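Local coordinates for protein 2-oxoadipate dioxygenase/decarboxylase, chloroplastic/amyloplastic (Oryza sativa, PDB 6W1K) that catalyses the iron(II)-dependent decarboxylation and hydroxylation of 2-oxoadipate to D-2-hydroxyglutarate, a step of lysine breakdown in plastids, at residues F62-V67 against I124-V129. Sequence-based numbering, arbitrary orientation.
With OOG (2-oxoadipic acid), chain F.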
# COMPACT_ATOMS: atom_id res chain seq x y z
N PHE A 62 -4.01 -0.44 0.50
CA PHE A 62 -5.28 0.27 0.70
C PHE A 62 -5.75 0.01 2.13
O PHE A 62 -5.46 -1.03 2.71
CB PHE A 62 -6.39 -0.18 -0.28
CG PHE A 62 -6.03 -0.02 -1.74
CD1 PHE A 62 -5.35 -1.02 -2.42
CD2 PHE A 62 -6.37 1.13 -2.42
CE1 PHE A 62 -5.03 -0.85 -3.74
CE2 PHE A 62 -6.06 1.31 -3.76
CZ PHE A 62 -5.40 0.31 -4.42
N ARG A 63 -6.53 0.97 2.67
CA ARG A 63 -7.11 0.90 4.00
C ARG A 63 -8.63 1.01 3.94
O ARG A 63 -9.18 1.72 3.09
CB ARG A 63 -6.56 2.01 4.89
CG ARG A 63 -5.05 1.94 5.09
CD ARG A 63 -4.58 2.95 6.10
NE ARG A 63 -3.15 2.86 6.32
CZ ARG A 63 -2.46 3.72 7.07
NH1 ARG A 63 -3.10 4.73 7.66
NH2 ARG A 63 -1.16 3.59 7.21
N THR A 64 -9.30 0.31 4.85
CA THR A 64 -10.76 0.26 4.78
C THR A 64 -11.37 0.12 6.17
O THR A 64 -10.70 -0.24 7.15
CB THR A 64 -11.25 -0.90 3.91
OG1 THR A 64 -11.04 -2.14 4.62
CG2 THR A 64 -10.53 -0.98 2.56
N PHE A 65 -12.68 0.38 6.25
CA PHE A 65 -13.45 0.14 7.47
C PHE A 65 -14.09 -1.24 7.41
O PHE A 65 -14.93 -1.50 6.53
CB PHE A 65 -14.53 1.20 7.64
CG PHE A 65 -14.02 2.56 8.02
CD1 PHE A 65 -13.35 2.76 9.21
CD2 PHE A 65 -14.27 3.65 7.21
CE1 PHE A 65 -12.92 4.04 9.58
CE2 PHE A 65 -13.85 4.93 7.56
CZ PHE A 65 -13.16 5.12 8.74
N GLY A 66 -13.73 -2.11 8.34
CA GLY A 66 -14.28 -3.45 8.41
C GLY A 66 -15.66 -3.54 9.04
O GLY A 66 -15.84 -4.09 10.13
N VAL A 67 -16.65 -2.99 8.35
CA VAL A 67 -18.01 -2.97 8.84
C VAL A 67 -18.95 -2.80 7.64
O VAL A 67 -18.64 -2.07 6.69
CB VAL A 67 -18.21 -1.86 9.90
CG1 VAL A 67 -18.07 -0.46 9.31
CG2 VAL A 67 -19.54 -2.00 10.58
N ILE A 124 -4.35 -5.18 1.36
CA ILE A 124 -5.58 -4.49 1.73
C ILE A 124 -5.84 -4.79 3.21
O ILE A 124 -5.92 -5.96 3.60
CB ILE A 124 -6.80 -4.93 0.91
CG1 ILE A 124 -6.49 -4.81 -0.59
CG2 ILE A 124 -7.97 -4.05 1.26
CD1 ILE A 124 -7.57 -5.37 -1.51
N SER A 125 -5.95 -3.75 4.00
CA SER A 125 -6.22 -3.91 5.42
C SER A 125 -7.61 -3.36 5.72
O SER A 125 -8.21 -2.63 4.91
CB SER A 125 -5.13 -3.24 6.24
OG SER A 125 -5.07 -1.86 5.97
N GLU A 126 -8.16 -3.79 6.85
CA GLU A 126 -9.41 -3.22 7.35
C GLU A 126 -9.34 -3.02 8.86
O GLU A 126 -8.74 -3.82 9.57
CB GLU A 126 -10.62 -4.11 7.01
CG GLU A 126 -10.66 -5.45 7.71
CD GLU A 126 -11.77 -6.39 7.20
OE1 GLU A 126 -12.42 -6.10 6.17
OE2 GLU A 126 -11.99 -7.42 7.84
N LEU A 127 -9.98 -1.97 9.32
CA LEU A 127 -10.15 -1.75 10.76
C LEU A 127 -11.29 -2.61 11.30
O LEU A 127 -12.39 -2.65 10.73
CB LEU A 127 -10.43 -0.28 11.00
CG LEU A 127 -10.63 0.18 12.45
CD1 LEU A 127 -9.39 0.17 13.28
CD2 LEU A 127 -11.21 1.60 12.33
N LEU A 128 -11.03 -3.29 12.41
CA LEU A 128 -12.04 -4.13 13.07
C LEU A 128 -12.89 -3.21 13.95
O LEU A 128 -12.66 -3.06 15.16
CB LEU A 128 -11.38 -5.25 13.85
CG LEU A 128 -10.45 -6.15 13.04
CD1 LEU A 128 -9.67 -7.06 13.99
CD2 LEU A 128 -11.24 -6.95 12.01
N VAL A 129 -13.89 -2.61 13.30
CA VAL A 129 -14.64 -1.50 13.89
C VAL A 129 -15.34 -1.94 15.16
O VAL A 129 -15.43 -1.18 16.13
CB VAL A 129 -15.64 -0.94 12.87
CG1 VAL A 129 -16.57 0.12 13.50
CG2 VAL A 129 -14.91 -0.32 11.73
C2 OOG F . -0.09 -0.83 5.00
C3 OOG F . 1.18 -1.06 5.82
C4 OOG F . 1.68 -2.49 5.64
C6 OOG F . 3.69 -3.55 4.27
O4 OOG F . 3.85 -4.47 5.11
O3 OOG F . 4.54 -3.37 3.37
C5 OOG F . 2.46 -2.65 4.33
C1 OOG F . -0.76 0.51 5.33
O1 OOG F . -1.89 0.70 5.03
O2 OOG F . -0.06 1.53 5.97
O5 OOG F . 2.11 -2.09 3.36
O HOH W 1 -3.15 -1.45 4.32
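Thr64 and Ser125 show how the parallel strands 57-65 and 121-127, in the mixed sheet of a glyoxalase-clan protein, can carry a substrate-binding arginine and probably wall part of the 2-oxoadipate pocket. Ser125 N donates to Phe62 O (3.1 Å) and Leu127 N to Thr64 O (2.9 Å). Between these bonds Thr64 OG1, set between its own backbone N and carbonyl carbon (chi1 73°), donates to Ser125 O at 2.9 Å. Gly66 N closes the far end on a lone pair of Leu127 O. Packing is close there too: Leu127 CD2 meets the edge of the Phe65 ring, and the Val67 and Val129 side chains cross.

Further back on the face of Phe65 and Leu127, Arg63 CG stays 3.9 Å from Ser125 OG, and one water joins Phe62 O, Ser125 OG and OOG O1. Extended from CG to NE, Arg63 grips the carboxylate distal to the keto group almost in line, NE to OOG O1 at 2.8 Å and NH2 to OOG O2 at 2.6 Å. An alanine here would probably leave that carboxylate without its paired N-H donors and countercharge.

Tyr182 of helix 181-189 hydrogen-bonds to Ser125 OG, and Arg98 of strand 97-103 forms a salt bridge with Glu126. Helix 72-81 covers Phe62 and Ile124, while helix 134-147 packs on Phe65, Val67 and Val129.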